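Pullulanase (Klebsiella oxytoca, PDB 2YOC) hydrolyses the alpha-1,6-glucosidic linkages of pullulan and related branched dextrins, and is a substrate of a type 2 secretion system. Local coordinates at residues F734-Q742 / S910-M921. Residues are numbered along the deposited sequence; the frame is centred on the assembly and turned at random.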
ATOM      1  N   PHE B 734      19.920   3.237 -20.121  1.00 67.95           N
ATOM      2  CA  PHE B 734      19.105   2.673 -21.209  1.00 66.57           C
ATOM      3  C   PHE B 734      18.141   3.725 -21.773  1.00 75.57           C
ATOM      4  O   PHE B 734      17.555   3.506 -22.857  1.00 78.35           O
ATOM      5  CB  PHE B 734      18.368   1.353 -20.877  1.00 65.57           C
ATOM      6  CG  PHE B 734      19.208   0.301 -20.205  1.00 65.49           C
ATOM      7  CD1 PHE B 734      20.385  -0.149 -20.787  1.00 66.50           C
ATOM      8  CD2 PHE B 734      18.811  -0.264 -18.996  1.00 66.40           C
ATOM      9  CE1 PHE B 734      21.162  -1.126 -20.161  1.00 65.31           C
ATOM     10  CE2 PHE B 734      19.584  -1.257 -18.384  1.00 66.79           C
ATOM     11  CZ  PHE B 734      20.753  -1.678 -18.971  1.00 63.47           C
ATOM     12  N   ASP B 735      18.001   4.876 -21.074  1.00 71.01           N
ATOM     13  CA  ASP B 735      17.183   5.962 -21.585  1.00 72.01           C
ATOM     14  C   ASP B 735      17.810   6.435 -22.882  1.00 80.27           C
ATOM     15  O   ASP B 735      19.035   6.534 -22.974  1.00 80.87           O
ATOM     16  CB  ASP B 735      17.075   7.120 -20.586  1.00 73.30           C
ATOM     17  CG  ASP B 735      15.944   7.030 -19.578  1.00 77.01           C
ATOM     18  OD1 ASP B 735      15.214   6.001 -19.583  1.00 75.52           O
ATOM     19  OD2 ASP B 735      15.791   7.980 -18.774  1.00 82.67           O
ATOM     20  N   SER B 736      16.976   6.604 -23.910  1.00 79.67           N
ATOM     21  CA  SER B 736      17.388   7.041 -25.244  1.00 80.76           C
ATOM     22  C   SER B 736      16.299   7.923 -25.846  1.00 84.55           C
ATOM     23  O   SER B 736      15.104   7.778 -25.526  1.00 83.50           O
ATOM     24  CB  SER B 736      17.675   5.843 -26.153  1.00 85.23           C
ATOM     25  OG  SER B 736      16.499   5.097 -26.434  1.00 97.15           O
ATOM     26  N   GLY B 737      16.726   8.828 -26.713  1.00 81.09           N
ATOM     27  CA  GLY B 737      15.825   9.765 -27.357  1.00 81.44           C
ATOM     28  C   GLY B 737      15.360  10.810 -26.371  1.00 83.86           C
ATOM     29  O   GLY B 737      16.057  11.093 -25.395  1.00 82.35           O
ATOM     30  N   ASP B 738      14.176  11.374 -26.615  1.00 81.17           N
ATOM     31  CA  ASP B 738      13.571  12.430 -25.812  1.00 82.07           C
ATOM     32  C   ASP B 738      13.433  12.125 -24.305  1.00 85.47           C
ATOM     33  O   ASP B 738      13.420  13.069 -23.503  1.00 85.66           O
ATOM     34  CB  ASP B 738      12.268  12.937 -26.461  1.00 85.78           C
ATOM     35  CG  ASP B 738      12.434  13.614 -27.829  1.00100.60           C
ATOM     36  OD1 ASP B 738      13.319  13.176 -28.616  1.00103.10           O
ATOM     37  OD2 ASP B 738      11.637  14.531 -28.139  1.00103.82           O
ATOM     38  N   ALA B 739      13.423  10.814 -23.914  1.00 79.96           N
ATOM     39  CA  ALA B 739      13.401  10.339 -22.514  1.00 77.27           C
ATOM     40  C   ALA B 739      14.597  10.923 -21.729  1.00 77.21           C
ATOM     41  O   ALA B 739      14.468  11.239 -20.545  1.00 74.67           O
ATOM     42  CB  ALA B 739      13.452   8.825 -22.478  1.00 76.88           C
ATOM     43  N   LEU B 740      15.738  11.121 -22.420  1.00 73.67           N
ATOM     44  CA  LEU B 740      16.937  11.738 -21.863  1.00 74.04           C
ATOM     45  C   LEU B 740      16.698  13.193 -21.396  1.00 78.91           C
ATOM     46  O   LEU B 740      17.463  13.710 -20.578  1.00 77.26           O
ATOM     47  CB  LEU B 740      18.097  11.679 -22.867  1.00 74.70           C
ATOM     48  CG  LEU B 740      18.713  10.305 -23.119  1.00 79.53           C
ATOM     49  CD1 LEU B 740      19.732  10.372 -24.244  1.00 81.16           C
ATOM     50  CD2 LEU B 740      19.394   9.770 -21.877  1.00 80.17           C
ATOM     51  N   ARG B 741      15.636  13.842 -21.919  1.00 77.04           N
ATOM     52  CA  ARG B 741      15.239  15.201 -21.552  1.00 77.40           C
ATOM     53  C   ARG B 741      14.006  15.166 -20.628  1.00 79.92           C
ATOM     54  O   ARG B 741      13.990  15.845 -19.604  1.00 79.13           O
ATOM     55  CB  ARG B 741      14.979  16.027 -22.813  1.00 78.89           C
ATOM     56  CG  ARG B 741      14.476  17.426 -22.540  1.00 88.74           C
ATOM     57  CD  ARG B 741      15.104  18.404 -23.501  1.00 89.87           C
ATOM     58  NE  ARG B 741      14.690  19.781 -23.231  1.00 92.53           N
ATOM     59  CZ  ARG B 741      15.229  20.573 -22.310  1.00 97.59           C
ATOM     60  NH1 ARG B 741      16.189  20.122 -21.515  1.00 78.17           N
ATOM     61  NH2 ARG B 741      14.787  21.809 -22.153  1.00 89.74           N
ATOM     62  N   GLN B 742      13.010  14.350 -20.987  1.00 76.22           N
ATOM     63  CA  GLN B 742      11.749  14.133 -20.275  1.00 76.15           C
ATOM     64  C   GLN B 742      11.902  13.661 -18.842  1.00 78.24           C
ATOM     65  O   GLN B 742      11.039  13.975 -18.022  1.00 79.34           O
ATOM     66  CB  GLN B 742      10.943  13.042 -20.983  1.00 77.49           C
ATOM     67  CG  GLN B 742      10.170  13.468 -22.201  1.00 89.70           C
ATOM     68  CD  GLN B 742       9.206  12.360 -22.491  1.00115.38           C
ATOM     69  OE1 GLN B 742       9.589  11.186 -22.664  1.00107.35           O
ATOM     70  NE2 GLN B 742       7.930  12.695 -22.451  1.00116.76           N
ATOM     71  N   SER B 910      20.997   7.489 -31.984  1.00 91.04           N
ATOM     72  CA  SER B 910      19.604   7.483 -31.582  1.00 90.46           C
ATOM     73  C   SER B 910      19.266   8.688 -30.686  1.00 93.48           C
ATOM     74  O   SER B 910      18.101   8.856 -30.342  1.00 92.58           O
ATOM     75  CB  SER B 910      19.314   6.188 -30.827  1.00 94.53           C
ATOM     76  OG  SER B 910      20.443   5.747 -30.079  1.00108.84           O
ATOM     77  N   ASN B 911      20.270   9.517 -30.308  1.00 89.54           N
ATOM     78  CA  ASN B 911      20.095  10.662 -29.402  1.00 88.55           C
ATOM     79  C   ASN B 911      20.532  12.014 -29.992  1.00 91.49           C
ATOM     80  O   ASN B 911      20.477  13.040 -29.294  1.00 89.72           O
ATOM     81  CB  ASN B 911      20.849  10.406 -28.086  1.00 87.23           C
ATOM     82  CG  ASN B 911      20.633   9.044 -27.479  1.00102.82           C
ATOM     83  OD1 ASN B 911      19.516   8.661 -27.128  1.00 91.31           O
ATOM     84  ND2 ASN B 911      21.714   8.308 -27.292  1.00 97.51           N
ATOM     85  N   TYR B 912      20.958  12.001 -31.272  1.00 88.67           N
ATOM     86  CA  TYR B 912      21.447  13.146 -32.043  1.00 89.92           C
ATOM     87  C   TYR B 912      20.440  14.317 -32.084  1.00 94.16           C
ATOM     88  O   TYR B 912      20.828  15.474 -31.842  1.00 92.94           O
ATOM     89  CB  TYR B 912      21.828  12.679 -33.461  1.00 92.79           C
ATOM     90  CG  TYR B 912      23.225  12.111 -33.622  1.00 95.79           C
ATOM     91  CD1 TYR B 912      23.917  11.583 -32.536  1.00 96.77           C
ATOM     92  CD2 TYR B 912      23.858  12.106 -34.862  1.00 98.60           C
ATOM     93  CE1 TYR B 912      25.206  11.072 -32.678  1.00 98.81           C
ATOM     94  CE2 TYR B 912      25.140  11.583 -35.021  1.00100.13           C
ATOM     95  CZ  TYR B 912      25.811  11.065 -33.926  1.00108.98           C
ATOM     96  OH  TYR B 912      27.080  10.560 -34.081  1.00111.26           O
ATOM     97  N   GLU B 913      19.141  13.998 -32.335  1.00 91.21           N
ATOM     98  CA  GLU B 913      18.031  14.961 -32.382  1.00 91.69           C
ATOM     99  C   GLU B 913      17.826  15.671 -31.030  1.00 90.65           C
ATOM    100  O   GLU B 913      17.505  16.862 -30.990  1.00 89.91           O
ATOM    101  CB  GLU B 913      16.734  14.262 -32.829  1.00 93.90           C
ATOM    102  CG  GLU B 913      16.669  13.974 -34.321  1.00113.95           C
ATOM    103  CD  GLU B 913      15.505  13.090 -34.746  1.00156.17           C
ATOM    104  OE1 GLU B 913      15.595  11.855 -34.552  1.00170.22           O
ATOM    105  OE2 GLU B 913      14.513  13.627 -35.291  1.00150.83           O
ATOM    106  N   VAL B 914      18.022  14.928 -29.931  1.00 84.29           N
ATOM    107  CA  VAL B 914      17.914  15.419 -28.553  1.00 82.47           C
ATOM    108  C   VAL B 914      19.128  16.301 -28.264  1.00 84.57           C
ATOM    109  O   VAL B 914      18.971  17.396 -27.726  1.00 83.93           O
ATOM    110  CB  VAL B 914      17.767  14.244 -27.557  1.00 84.29           C
ATOM    111  CG1 VAL B 914      17.494  14.739 -26.140  1.00 83.60           C
ATOM    112  CG2 VAL B 914      16.648  13.330 -28.002  1.00 83.82           C
ATOM    113  N   ILE B 915      20.325  15.831 -28.656  1.00 79.54           N
ATOM    114  CA  ILE B 915      21.577  16.559 -28.495  1.00 78.80           C
ATOM    115  C   ILE B 915      21.447  17.920 -29.180  1.00 82.66           C
ATOM    116  O   ILE B 915      21.632  18.933 -28.512  1.00 83.17           O
ATOM    117  CB  ILE B 915      22.803  15.732 -28.993  1.00 81.29           C
ATOM    118  CG1 ILE B 915      23.089  14.531 -28.052  1.00 79.27           C
ATOM    119  CG2 ILE B 915      24.052  16.618 -29.151  1.00 82.26           C
ATOM    120  CD1 ILE B 915      23.725  13.309 -28.700  1.00 77.10           C
ATOM    121  N   THR B 916      21.054  17.954 -30.470  1.00 78.13           N
ATOM    122  CA  THR B 916      20.917  19.236 -31.187  1.00 79.35           C
ATOM    123  C   THR B 916      19.963  20.245 -30.504  1.00 81.89           C
ATOM    124  O   THR B 916      20.287  21.434 -30.385  1.00 80.76           O
ATOM    125  CB  THR B 916      20.707  19.047 -32.697  1.00 87.05           C
ATOM    126  OG1 THR B 916      19.718  18.043 -32.914  1.00 90.44           O
ATOM    127  CG2 THR B 916      21.997  18.682 -33.427  1.00 82.26           C
ATOM    128  N   ARG B 917      18.834  19.732 -29.983  1.00 77.36           N
ATOM    129  CA  ARG B 917      17.811  20.481 -29.248  1.00 76.90           C
ATOM    130  C   ARG B 917      18.394  21.166 -27.985  1.00 82.53           C
ATOM    131  O   ARG B 917      17.996  22.288 -27.654  1.00 82.42           O
ATOM    132  CB  ARG B 917      16.669  19.506 -28.854  1.00 71.63           C
ATOM    133  CG  ARG B 917      15.544  20.078 -27.988  1.00 72.27           C
ATOM    134  CD  ARG B 917      14.580  19.026 -27.471  1.00 82.88           C
ATOM    135  NE  ARG B 917      13.630  18.580 -28.500  1.00106.38           N
ATOM    136  CZ  ARG B 917      13.697  17.435 -29.178  1.00123.53           C
ATOM    137  NH1 ARG B 917      14.681  16.573 -28.947  1.00105.19           N
ATOM    138  NH2 ARG B 917      12.785  17.146 -30.098  1.00112.01           N
ATOM    139  N   VAL B 918      19.341  20.485 -27.301  1.00 79.09           N
ATOM    140  CA  VAL B 918      19.902  20.939 -26.033  1.00 79.05           C
ATOM    141  C   VAL B 918      21.297  21.574 -26.082  1.00 86.31           C
ATOM    142  O   VAL B 918      21.623  22.397 -25.223  1.00 86.44           O
ATOM    143  CB  VAL B 918      19.803  19.829 -24.944  1.00 81.27           C
ATOM    144  CG1 VAL B 918      18.381  19.256 -24.849  1.00 80.32           C
ATOM    145  CG2 VAL B 918      20.836  18.716 -25.165  1.00 80.39           C
ATOM    146  N   LYS B 919      22.127  21.133 -27.037  1.00 84.55           N
ATOM    147  CA  LYS B 919      23.527  21.508 -27.184  1.00 85.40           C
ATOM    148  C   LYS B 919      23.785  23.000 -27.060  1.00 93.77           C
ATOM    149  O   LYS B 919      24.620  23.420 -26.252  1.00 92.89           O
ATOM    150  CB  LYS B 919      24.096  20.933 -28.494  1.00 88.06           C
ATOM    151  CG  LYS B 919      25.613  20.796 -28.523  1.00 98.77           C
ATOM    152  CD  LYS B 919      26.078  19.890 -29.650  1.00110.86           C
ATOM    153  CE  LYS B 919      26.017  20.515 -31.034  1.00122.03           C
ATOM    154  NZ  LYS B 919      26.730  19.690 -32.049  1.00127.37           N
ATOM    155  N   GLU B 920      23.040  23.799 -27.835  1.00 94.34           N
ATOM    156  CA  GLU B 920      23.229  25.242 -27.862  1.00 95.84           C
ATOM    157  C   GLU B 920      22.412  26.023 -26.828  1.00100.63           C
ATOM    158  O   GLU B 920      22.590  27.244 -26.729  1.00100.98           O
ATOM    159  CB  GLU B 920      23.087  25.783 -29.296  1.00 98.57           C
ATOM    160  CG  GLU B 920      24.320  25.562 -30.172  1.00109.40           C
ATOM    161  CD  GLU B 920      24.674  24.126 -30.524  1.00133.20           C
ATOM    162  OE1 GLU B 920      23.792  23.392 -31.030  1.00112.16           O
ATOM    163  OE2 GLU B 920      25.841  23.736 -30.282  1.00136.03           O
HETATM  164  N   MSE B 921      21.575  25.324 -26.011  1.00 96.14           N
HETATM  165  CA  MSE B 921      20.745  25.977 -24.985  1.00 95.48           C
HETATM  166  C   MSE B 921      21.531  26.895 -24.059  1.00103.66           C
HETATM  167  O   MSE B 921      21.075  28.009 -23.776  1.00106.31           O
HETATM  168  CB  MSE B 921      19.889  24.990 -24.197  1.00 95.36           C
HETATM  169  CG  MSE B 921      18.834  24.322 -25.049  1.00101.65           C
HETATM  170 SE   MSE B 921      17.347  23.643 -24.029  1.00108.55          SE
HETATM  171  CE  MSE B 921      18.392  22.501 -22.738  1.00103.88           C
TER
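Gly737 offers its backbone N-H to the side-chain amide of Asn911, and OD1 accepts it at 2.8 Å from N in a nearly straight bond (169°) lying in the carbonyl plane. With chi1 at -47°, CG of Asn911 sits beside its own backbone N, which swings the amide across to the turn; CD1 of Leu740 packs against the same amide, 3.6 Å from CG. Nearly one turn along, Val914 lays CG2 on the peptide carbon of Gly737 and against OD1 of Asp738. OD2 of Asp738 lies over one face of the Arg917 guanidinium, 3.5 Å from NH2, with the two planes 67° apart: an electrostatic pairing without a directed hydrogen bond. Arg741 extends the row, its CG anti to the backbone N, running CD past CG1 of Val918 at 3.6 Å and bringing one guanidinium face under CE of Met921, present as selenomethionine. NE of Arg741 forms a salt bridge with Glu756, while NH1 also bonds to the carbonyls of Tyr832 and Ala834. The arrangement exemplifies a type II' beta turn, Ser736 to Ala739, leading into helix 739-742 and docking the chain after barrel strand 718-720 on helix 912-919, which follows strand 860-864.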